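Local atomic coordinates of Rab3 interacting molecule variant 2 (Drosophila melanogaster, PDB entry 4TS6), a protein that probably helps organise presynaptic active zones and neurotransmitter release, the C2A domain of this RIM family member being the portion described here. Residues 108-116 / 124-132; 44-54 / 92-101. All coordinates share one frame; numbering follows the deposited sequence.

In the fold
From the N terminus, strands 11-19 and 24-33 begin one four-stranded sheet of the C2 domain before strand 46-53 enters the other. Interaction 2 pairs 44-54 with 92-101 and closes a long loop of 37 residues, within which the chain visits strand 74-81 of the first sheet. The chain then turns directly into strand 108-116, the other neighbour of 93-100, and interaction 1 closes a short loop of seven residues by bringing the C-terminal segment 124-132 against it. The two contacts follow in series, neither nested nor crossed. Interaction 2 lies within one sheet; interaction 1 ties that sheet's edge to strand 123-130, the edge of the other.

Interaction 1: 108-116 / 124-132; sequences DFIGEVVID and DEAEWYQLQ
Val-113 and Tyr-129 cross at about a right angle, both methyls of the valine lying against the first side-chain carbon of the tyrosine: CG1 and CG2 of Val-113 are each 3.6 Å from CB of Tyr-129. The ring continues past them to Ile-115, whose CD1 sits over one ring face, displaced toward the rim, in a CH-pi contact 4.2 Å from the centroid of the Tyr-129 ring. Beyond this apolar stretch the hydroxyl is hydrogen-bonded to His-120. Were Tyr-129 an alanine, Ile-115 CD1 would probably lose the ring it lies over and His-120 its hydroxyl partner. Leu-131 fills the next position, its CD2 3.9 Å from Val-113 CG2 and its CD1 passing obliquely by Ile-110 CG2. The same CD2 also lies against the backbone of Gly-111 and Glu-112. The backbones meet at the chain terminus: Glu-112 N donates to Gln-132 O (3.0 Å) on a carbonyl-plane lone pair, and Gln-132 N returns a straighter bond to Glu-112 O (2.9 Å, 155° at the hydrogen). Gly-111 CA also lies 3.4 Å from Gln-132 O. Ile-110 and Gly-111 together form a classic beta bulge opposite Leu-98. The contact closes one edge of the C2 beta sandwich, where strand 108-116 of one sheet meets strand 124-130 of the other, their axes at 122°.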
loop_
_atom_site.group_PDB
_atom_site.type_symbol
_atom_site.label_atom_id
_atom_site.label_comp_id
_atom_site.label_asym_id
_atom_site.label_seq_id
_atom_site.Cartn_x
_atom_site.Cartn_y
_atom_site.Cartn_z
ATOM N N ASP A 108 -6.159 9.639 -10.154
ATOM C CA ASP A 108 -5.276 9.034 -11.144
ATOM C C ASP A 108 -4.409 7.974 -10.499
ATOM O O ASP A 108 -3.896 8.170 -9.393
ATOM C CB ASP A 108 -4.382 10.102 -11.790
ATOM C CG ASP A 108 -5.127 10.969 -12.784
ATOM O OD1 ASP A 108 -5.913 10.422 -13.588
ATOM O OD2 ASP A 108 -4.916 12.203 -12.771
ATOM N N PHE A 109 -4.268 6.850 -11.196
ATOM C CA PHE A 109 -3.421 5.751 -10.761
ATOM C C PHE A 109 -1.940 6.166 -10.821
ATOM O O PHE A 109 -1.469 6.681 -11.837
ATOM C CB PHE A 109 -3.699 4.528 -11.650
ATOM C CG PHE A 109 -2.757 3.358 -11.416
ATOM C CD1 PHE A 109 -2.955 2.484 -10.368
ATOM C CD2 PHE A 109 -1.697 3.131 -12.274
ATOM C CE1 PHE A 109 -2.095 1.399 -10.170
ATOM C CE2 PHE A 109 -0.838 2.065 -12.071
ATOM C CZ PHE A 109 -1.041 1.202 -11.023
ATOM N N ILE A 110 -1.202 5.964 -9.737
ATOM C CA ILE A 110 0.212 6.330 -9.737
ATOM C C ILE A 110 1.089 5.091 -9.924
ATOM O O ILE A 110 2.093 5.132 -10.625
ATOM C CB ILE A 110 0.636 7.001 -8.405
ATOM C CG1 ILE A 110 -0.089 8.320 -8.192
ATOM C CG2 ILE A 110 2.151 7.269 -8.398
ATOM C CD1 ILE A 110 0.263 8.974 -6.853
ATOM N N GLY A 111 0.712 3.995 -9.279
ATOM C CA GLY A 111 1.525 2.787 -9.306
ATOM C C GLY A 111 1.084 1.817 -8.239
ATOM O O GLY A 111 0.288 2.161 -7.361
ATOM N N GLU A 112 1.628 0.604 -8.283
ATOM C CA GLU A 112 1.166 -0.436 -7.384
ATOM C C GLU A 112 2.344 -1.289 -6.953
ATOM O O GLU A 112 3.372 -1.343 -7.631
ATOM C CB GLU A 112 0.122 -1.334 -8.085
ATOM C CG GLU A 112 0.735 -2.144 -9.239
ATOM C CD GLU A 112 -0.199 -3.201 -9.793
ATOM O OE1 GLU A 112 0.290 -4.110 -10.511
ATOM O OE2 GLU A 112 -1.415 -3.118 -9.525
ATOM N N VAL A 113 2.190 -1.918 -5.794
ATOM C CA VAL A 113 3.139 -2.906 -5.308
ATOM C C VAL A 113 2.275 -4.084 -4.940
ATOM O O VAL A 113 1.304 -3.942 -4.195
ATOM C CB VAL A 113 3.906 -2.396 -4.071
ATOM C CG1 VAL A 113 4.690 -3.527 -3.418
ATOM C CG2 VAL A 113 4.865 -1.267 -4.463
ATOM N N VAL A 114 2.584 -5.239 -5.513
ATOM C CA VAL A 114 1.802 -6.429 -5.228
ATOM C C VAL A 114 2.710 -7.459 -4.585
ATOM O O VAL A 114 3.758 -7.815 -5.137
ATOM C CB VAL A 114 1.149 -7.008 -6.496
ATOM C CG1 VAL A 114 0.324 -8.235 -6.146
ATOM C CG2 VAL A 114 0.251 -5.973 -7.133
ATOM N N ILE A 115 2.328 -7.917 -3.403
ATOM C CA ILE A 115 3.190 -8.850 -2.682
ATOM C C ILE A 115 2.605 -10.254 -2.650
ATOM O O ILE A 115 1.454 -10.434 -2.270
ATOM C CB ILE A 115 3.509 -8.325 -1.275
ATOM C CG1 ILE A 115 4.411 -7.077 -1.408
ATOM C CG2 ILE A 115 4.219 -9.391 -0.456
ATOM C CD1 ILE A 115 4.608 -6.297 -0.127
ATOM N N ASP A 116 3.396 -11.234 -3.092
ATOM C CA ASP A 116 3.016 -12.647 -3.025
ATOM C C ASP A 116 3.356 -13.149 -1.617
ATOM O O ASP A 116 4.500 -13.494 -1.332
ATOM C CB ASP A 116 3.776 -13.453 -4.091
ATOM C CG ASP A 116 3.138 -14.818 -4.385
ATOM O OD1 ASP A 116 2.415 -15.365 -3.519
ATOM O OD2 ASP A 116 3.373 -15.351 -5.494
ATOM N N ASP A 124 8.255 -7.628 9.862
ATOM C CA ASP A 124 8.095 -6.207 10.180
ATOM C C ASP A 124 9.323 -5.354 9.878
ATOM O O ASP A 124 9.476 -4.261 10.418
ATOM C CB ASP A 124 7.614 -6.001 11.625
ATOM C CG ASP A 124 6.402 -5.078 11.705
ATOM O OD1 ASP A 124 5.579 -5.113 10.764
ATOM O OD2 ASP A 124 6.271 -4.317 12.691
ATOM N N GLU A 125 10.193 -5.859 9.010
ATOM C CA GLU A 125 11.335 -5.089 8.529
ATOM C C GLU A 125 10.778 -4.101 7.515
ATOM O O GLU A 125 9.952 -4.479 6.694
ATOM C CB GLU A 125 12.343 -6.032 7.853
ATOM C CG GLU A 125 13.679 -5.411 7.416
ATOM C CD GLU A 125 14.718 -6.458 6.975
ATOM O OE1 GLU A 125 14.329 -7.534 6.464
ATOM O OE2 GLU A 125 15.929 -6.203 7.146
ATOM N N ALA A 126 11.211 -2.841 7.582
ATOM C CA ALA A 126 10.882 -1.872 6.542
ATOM C C ALA A 126 11.621 -2.249 5.267
ATOM O O ALA A 126 12.815 -2.528 5.303
ATOM C CB ALA A 126 11.257 -0.484 6.975
ATOM N N GLU A 127 10.908 -2.292 4.149
ATOM C CA GLU A 127 11.516 -2.632 2.867
ATOM C C GLU A 127 11.020 -1.669 1.796
ATOM O O GLU A 127 9.946 -1.110 1.935
ATOM C CB GLU A 127 11.143 -4.059 2.472
ATOM C CG GLU A 127 11.684 -5.136 3.395
ATOM C CD GLU A 127 11.419 -6.534 2.857
ATOM O OE1 GLU A 127 10.848 -6.640 1.746
ATOM O OE2 GLU A 127 11.783 -7.519 3.542
ATOM N N TRP A 128 11.797 -1.482 0.734
ATOM C CA TRP A 128 11.390 -0.602 -0.352
ATOM C C TRP A 128 10.984 -1.377 -1.595
ATOM O O TRP A 128 11.673 -2.305 -2.013
ATOM C CB TRP A 128 12.513 0.359 -0.705
ATOM C CG TRP A 128 12.775 1.386 0.343
ATOM C CD1 TRP A 128 13.649 1.288 1.396
ATOM C CD2 TRP A 128 12.185 2.688 0.431
ATOM N NE1 TRP A 128 13.620 2.447 2.137
ATOM C CE2 TRP A 128 12.743 3.327 1.556
ATOM C CE3 TRP A 128 11.235 3.376 -0.337
ATOM C CZ2 TRP A 128 12.371 4.616 1.942
ATOM C CZ3 TRP A 128 10.874 4.664 0.042
ATOM C CH2 TRP A 128 11.439 5.268 1.169
ATOM N N TYR A 129 9.861 -0.983 -2.190
ATOM C CA TYR A 129 9.348 -1.664 -3.368
ATOM C C TYR A 129 9.128 -0.686 -4.506
ATOM O O TYR A 129 8.510 0.370 -4.325
ATOM C CB TYR A 129 8.021 -2.334 -3.032
ATOM C CG TYR A 129 8.139 -3.396 -1.968
ATOM C CD1 TYR A 129 8.057 -3.071 -0.626
ATOM C CD2 TYR A 129 8.329 -4.722 -2.311
ATOM C CE1 TYR A 129 8.166 -4.048 0.355
ATOM C CE2 TYR A 129 8.433 -5.700 -1.347
ATOM C CZ TYR A 129 8.348 -5.359 -0.018
ATOM O OH TYR A 129 8.454 -6.342 0.935
ATOM N N GLN A 130 9.613 -1.058 -5.683
ATOM C CA GLN A 130 9.489 -0.225 -6.869
ATOM C C GLN A 130 8.023 -0.188 -7.278
ATOM O O GLN A 130 7.383 -1.234 -7.361
ATOM C CB GLN A 130 10.314 -0.834 -7.999
ATOM C CG GLN A 130 10.594 0.117 -9.124
ATOM C CD GLN A 130 11.456 1.278 -8.674
ATOM O OE1 GLN A 130 12.346 1.118 -7.833
ATOM N NE2 GLN A 130 11.188 2.460 -9.217
ATOM N N LEU A 131 7.473 0.999 -7.505
ATOM C CA LEU A 131 6.087 1.068 -7.973
ATOM C C LEU A 131 6.044 0.509 -9.396
ATOM O O LEU A 131 6.962 0.747 -10.185
ATOM C CB LEU A 131 5.566 2.506 -7.954
ATOM C CG LEU A 131 5.250 3.113 -6.585
ATOM C CD1 LEU A 131 4.760 4.549 -6.728
ATOM C CD2 LEU A 131 4.198 2.303 -5.874
ATOM N N GLN A 132 5.003 -0.258 -9.706
ATOM C CA GLN A 132 4.878 -0.893 -11.017
ATOM C C GLN A 132 3.633 -0.386 -11.729
ATOM O O GLN A 132 2.684 0.073 -11.089
ATOM C CB GLN A 132 4.793 -2.414 -10.868
ATOM C CG GLN A 132 5.967 -3.030 -10.121
ATOM C CD GLN A 132 7.184 -3.215 -10.998
ATOM O OE1 GLN A 132 7.072 -3.298 -12.217
ATOM N NE2 GLN A 132 8.358 -3.287 -10.379
ATOM O OXT GLN A 132 3.542 -0.430 -12.954
#

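Interaction 2: 44-54 / 92-101; sequences RNPYAKVFLLP and RLLEVTLWDY
Tyr-47 holds CG between its backbone N and carbonyl carbon (chi1 63°), which swings the ring across the strand pair toward Trp-99; the tryptophan, CG anti to its own carbonyl carbon (chi1 -63°), places its CB over one face of that ring. This CH-pi contact puts Trp-99 CB 3.7 Å from the Tyr-47 ring centroid, offset toward the rim. The indole is slid aside, its five-membered ring inclined only 21° to the tyrosine and barely overlapping it. Lys-49, bent at its middle torsions, brings NZ over that same five-membered ring, a cation-pi contact 4.8 Å from NZ to the Trp-99 ring centroid. The tyrosine hydroxyl is hydrogen-bonded to Asn-107.

These groups lie on one face of a regular antiparallel pair, two central strands of a C2 sandwich sheet. Tyr-47 with Trp-99, Lys-49 with Thr-97, Phe-51 with Glu-95 and Leu-53 with Leu-93 are hydrogen-bonded pairs, each closed by two backbone bonds. The reverse face carries Ala-48, Val-50, Leu-94, Val-96 and Leu-98, packed toward strand 24-33 or 74-81 of the facing sheet; Val-50 CG1 and Leu-94 CD1 touch at 3.6 Å.

At one end Asp-100 accepts a nearly straight bond from Asn-45 N on the syn side of OD1 (2.7 Å), tilted out of the carboxylate plane. Its OD2 forms salt bridges with Arg-44 NH2 (3.2 Å, the hydrogen bond weak) and Arg-38, so the buried carboxylate probably stays ionised; Arg-44 NE is hydrogen-bonded to Ser-36 O. Asn-45 ND2 donates to Tyr-101 O, 3.1 Å away and close to the amide plane, while its OD1 accepts from Thr-69 N. At the other end a water donates to Leu-52 O and receives a weak bond from Arg-92 NH1.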
loop_
_atom_site.group_PDB
_atom_site.type_symbol
_atom_site.label_atom_id
_atom_site.label_comp_id
_atom_site.label_asym_id
_atom_site.label_seq_id
_atom_site.Cartn_x
_atom_site.Cartn_y
_atom_site.Cartn_z
ATOM N N ARG A 44 1.548 15.962 -6.584
ATOM C CA ARG A 44 0.422 15.064 -6.426
ATOM C C ARG A 44 -0.149 15.153 -5.017
ATOM O O ARG A 44 0.447 15.764 -4.126
ATOM C CB ARG A 44 0.870 13.639 -6.741
ATOM C CG ARG A 44 1.420 13.519 -8.145
ATOM C CD ARG A 44 1.500 12.086 -8.616
ATOM N NE ARG A 44 2.068 12.022 -9.959
ATOM C CZ ARG A 44 1.358 11.863 -11.068
ATOM N NH1 ARG A 44 1.969 11.824 -12.244
ATOM N NH2 ARG A 44 0.037 11.750 -11.004
ATOM N N ASN A 45 -1.309 14.537 -4.834
ATOM C CA ASN A 45 -1.937 14.415 -3.528
ATOM C C ASN A 45 -2.185 12.946 -3.299
ATOM O O ASN A 45 -3.311 12.464 -3.474
ATOM C CB ASN A 45 -3.269 15.158 -3.489
ATOM C CG ASN A 45 -3.140 16.607 -3.906
ATOM O OD1 ASN A 45 -2.431 17.381 -3.266
ATOM N ND2 ASN A 45 -3.842 16.989 -4.971
ATOM N N PRO A 46 -1.132 12.225 -2.905
ATOM C CA PRO A 46 -1.099 10.764 -2.847
ATOM C C PRO A 46 -1.815 10.136 -1.646
ATOM O O PRO A 46 -1.705 10.636 -0.530
ATOM C CB PRO A 46 0.417 10.448 -2.755
ATOM C CG PRO A 46 1.140 11.758 -2.988
ATOM C CD PRO A 46 0.174 12.823 -2.563
ATOM N N TYR A 47 -2.549 9.057 -1.897
ATOM C CA TYR A 47 -3.059 8.173 -0.850
ATOM C C TYR A 47 -2.935 6.777 -1.381
ATOM O O TYR A 47 -2.748 6.579 -2.587
ATOM C CB TYR A 47 -4.525 8.443 -0.496
ATOM C CG TYR A 47 -5.506 8.214 -1.633
ATOM C CD1 TYR A 47 -5.760 9.206 -2.571
ATOM C CD2 TYR A 47 -6.191 7.010 -1.754
ATOM C CE1 TYR A 47 -6.687 9.004 -3.609
ATOM C CE2 TYR A 47 -7.098 6.794 -2.784
ATOM C CZ TYR A 47 -7.346 7.789 -3.703
ATOM O OH TYR A 47 -8.266 7.561 -4.721
ATOM N N ALA A 48 -3.041 5.796 -0.486
ATOM C CA ALA A 48 -2.880 4.423 -0.912
ATOM C C ALA A 48 -4.100 3.617 -0.555
ATOM O O ALA A 48 -4.773 3.891 0.437
ATOM C CB ALA A 48 -1.629 3.814 -0.291
ATOM N N LYS A 49 -4.399 2.628 -1.386
ATOM C CA LYS A 49 -5.449 1.691 -1.071
ATOM C C LYS A 49 -4.790 0.332 -0.940
ATOM O O LYS A 49 -3.855 0.020 -1.673
ATOM C CB LYS A 49 -6.493 1.672 -2.196
ATOM C CG LYS A 49 -7.879 2.090 -1.751
ATOM C CD LYS A 49 -8.579 3.003 -2.751
ATOM C CE LYS A 49 -9.064 2.274 -3.994
ATOM N NZ LYS A 49 -10.023 3.122 -4.786
ATOM N N VAL A 50 -5.267 -0.484 -0.005
ATOM C CA VAL A 50 -4.678 -1.812 0.180
ATOM C C VAL A 50 -5.804 -2.826 0.172
ATOM O O VAL A 50 -6.847 -2.598 0.794
ATOM C CB VAL A 50 -3.967 -1.920 1.532
ATOM C CG1 VAL A 50 -3.259 -3.272 1.676
ATOM C CG2 VAL A 50 -2.977 -0.778 1.696
ATOM N N PHE A 51 -5.602 -3.939 -0.537
ATOM C CA PHE A 51 -6.564 -5.040 -0.517
ATOM C C PHE A 51 -5.826 -6.311 -0.208
ATOM O O PHE A 51 -4.682 -6.471 -0.642
ATOM C CB PHE A 51 -7.211 -5.210 -1.891
ATOM C CG PHE A 51 -8.315 -4.243 -2.158
ATOM C CD1 PHE A 51 -8.046 -2.999 -2.697
ATOM C CD2 PHE A 51 -9.625 -4.583 -1.869
ATOM C CE1 PHE A 51 -9.082 -2.095 -2.947
ATOM C CE2 PHE A 51 -10.661 -3.697 -2.117
ATOM C CZ PHE A 51 -10.382 -2.453 -2.656
ATOM N N LEU A 52 -6.463 -7.226 0.519
ATOM C CA LEU A 52 -5.877 -8.565 0.664
ATOM C C LEU A 52 -6.634 -9.486 -0.269
ATOM O O LEU A 52 -7.709 -9.983 0.083
ATOM C CB LEU A 52 -5.987 -9.061 2.108
ATOM C CG LEU A 52 -5.396 -10.441 2.394
ATOM C CD1 LEU A 52 -3.888 -10.420 2.124
ATOM C CD2 LEU A 52 -5.676 -10.841 3.822
ATOM N N LEU A 53 -6.084 -9.700 -1.463
ATOM C CA LEU A 53 -6.787 -10.429 -2.523
ATOM C C LEU A 53 -6.760 -11.930 -2.239
ATOM O O LEU A 53 -5.834 -12.406 -1.576
ATOM C CB LEU A 53 -6.155 -10.129 -3.887
ATOM C CG LEU A 53 -6.140 -8.670 -4.329
ATOM C CD1 LEU A 53 -5.516 -8.582 -5.710
ATOM C CD2 LEU A 53 -7.547 -8.146 -4.359
ATOM N N PRO A 54 -7.744 -12.701 -2.768
ATOM C CA PRO A 54 -8.794 -12.387 -3.751
ATOM C C PRO A 54 -9.963 -11.501 -3.287
ATOM O O PRO A 54 -10.670 -10.970 -4.150
ATOM C CB PRO A 54 -9.312 -13.774 -4.166
ATOM C CG PRO A 54 -9.010 -14.655 -2.984
ATOM C CD PRO A 54 -7.685 -14.150 -2.480
ATOM N N ARG A 92 -2.672 -15.881 -1.373
ATOM C CA ARG A 92 -3.198 -14.517 -1.336
ATOM C C ARG A 92 -2.163 -13.475 -1.732
ATOM O O ARG A 92 -0.954 -13.730 -1.683
ATOM C CB ARG A 92 -3.777 -14.184 0.034
ATOM C CG ARG A 92 -4.810 -15.182 0.477
ATOM C CD ARG A 92 -5.763 -14.555 1.454
ATOM N NE ARG A 92 -6.384 -15.596 2.263
ATOM C CZ ARG A 92 -7.402 -15.395 3.092
ATOM N NH1 ARG A 92 -7.929 -14.179 3.214
ATOM N NH2 ARG A 92 -7.889 -16.417 3.790
ATOM N N LEU A 93 -2.647 -12.302 -2.137
ATOM C CA LEU A 93 -1.764 -11.225 -2.582
ATOM C C LEU A 93 -2.103 -9.971 -1.805
ATOM O O LEU A 93 -3.272 -9.664 -1.618
ATOM C CB LEU A 93 -1.963 -10.941 -4.070
ATOM C CG LEU A 93 -1.645 -12.061 -5.053
ATOM C CD1 LEU A 93 -1.909 -11.594 -6.475
ATOM C CD2 LEU A 93 -0.212 -12.491 -4.907
ATOM N N LEU A 94 -1.090 -9.247 -1.342
ATOM C CA LEU A 94 -1.348 -7.916 -0.794
ATOM C C LEU A 94 -1.156 -6.923 -1.935
ATOM O O LEU A 94 -0.073 -6.831 -2.506
ATOM C CB LEU A 94 -0.384 -7.588 0.347
ATOM C CG LEU A 94 -0.742 -6.336 1.155
ATOM C CD1 LEU A 94 -1.944 -6.633 2.016
ATOM C CD2 LEU A 94 0.434 -5.877 2.006
ATOM N N GLU A 95 -2.212 -6.195 -2.283
ATOM C CA GLU A 95 -2.174 -5.287 -3.429
ATOM C C GLU A 95 -2.260 -3.878 -2.877
ATOM O O GLU A 95 -3.287 -3.490 -2.312
ATOM C CB GLU A 95 -3.365 -5.559 -4.365
ATOM C CG GLU A 95 -3.347 -4.758 -5.685
ATOM C CD GLU A 95 -4.707 -4.730 -6.376
ATOM O OE1 GLU A 95 -4.856 -5.335 -7.476
ATOM O OE2 GLU A 95 -5.627 -4.089 -5.818
ATOM N N VAL A 96 -1.172 -3.124 -3.011
ATOM C CA VAL A 96 -1.121 -1.750 -2.525
ATOM C C VAL A 96 -1.063 -0.850 -3.746
ATOM O O VAL A 96 -0.148 -0.958 -4.570
ATOM C CB VAL A 96 0.140 -1.492 -1.667
ATOM C CG1 VAL A 96 0.136 -0.041 -1.154
ATOM C CG2 VAL A 96 0.230 -2.489 -0.496
ATOM N N THR A 97 -2.037 0.039 -3.874
ATOM C CA THR A 97 -2.090 0.903 -5.039
ATOM C C THR A 97 -2.033 2.359 -4.610
ATOM O O THR A 97 -2.761 2.766 -3.707
ATOM C CB THR A 97 -3.373 0.664 -5.840
ATOM O OG1 THR A 97 -3.499 -0.733 -6.145
ATOM C CG2 THR A 97 -3.344 1.450 -7.118
ATOM N N LEU A 98 -1.162 3.138 -5.252
ATOM C CA LEU A 98 -1.086 4.577 -5.000
ATOM C C LEU A 98 -1.934 5.338 -6.005
ATOM O O LEU A 98 -1.895 5.050 -7.204
ATOM C CB LEU A 98 0.358 5.087 -5.093
ATOM C CG LEU A 98 1.109 5.249 -3.773
ATOM C CD1 LEU A 98 1.047 3.966 -3.008
ATOM C CD2 LEU A 98 2.559 5.644 -3.999
ATOM N N TRP A 99 -2.635 6.349 -5.503
ATOM C CA TRP A 99 -3.568 7.148 -6.279
ATOM C C TRP A 99 -3.310 8.616 -6.025
ATOM O O TRP A 99 -2.876 8.983 -4.935
ATOM C CB TRP A 99 -4.975 6.821 -5.822
ATOM C CG TRP A 99 -5.345 5.387 -6.073
ATOM C CD1 TRP A 99 -5.215 4.329 -5.215
ATOM C CD2 TRP A 99 -5.886 4.863 -7.284
ATOM N NE1 TRP A 99 -5.658 3.178 -5.829
ATOM C CE2 TRP A 99 -6.069 3.480 -7.104
ATOM C CE3 TRP A 99 -6.247 5.436 -8.511
ATOM C CZ2 TRP A 99 -6.599 2.657 -8.103
ATOM C CZ3 TRP A 99 -6.765 4.618 -9.502
ATOM C CH2 TRP A 99 -6.937 3.249 -9.292
ATOM N N ASP A 100 -3.587 9.450 -7.023
ATOM C CA ASP A 100 -3.365 10.888 -6.918
ATOM C C ASP A 100 -4.746 11.471 -6.742
ATOM O O ASP A 100 -5.579 11.356 -7.631
ATOM C CB ASP A 100 -2.709 11.406 -8.195
ATOM C CG ASP A 100 -2.388 12.888 -8.140
ATOM O OD1 ASP A 100 -2.499 13.505 -7.055
ATOM O OD2 ASP A 100 -2.016 13.457 -9.193
ATOM N N TYR A 101 -5.026 12.020 -5.568
ATOM C CA TYR A 101 -6.344 12.592 -5.322
ATOM C C TYR A 101 -6.579 13.845 -6.165
ATOM O O TYR A 101 -5.842 14.838 -6.064
ATOM C CB TYR A 101 -6.533 12.886 -3.836
ATOM C CG TYR A 101 -7.756 13.704 -3.520
ATOM C CD1 TYR A 101 -9.023 13.146 -3.579
ATOM C CD2 TYR A 101 -7.643 15.029 -3.140
ATOM C CE1 TYR A 101 -10.156 13.901 -3.282
ATOM C CE2 TYR A 101 -8.761 15.787 -2.840
ATOM C CZ TYR A 101 -10.013 15.215 -2.913
ATOM O OH TYR A 101 -11.119 15.970 -2.610
HETATM O O HOH W 1 -8.460 -12.266 1.535
#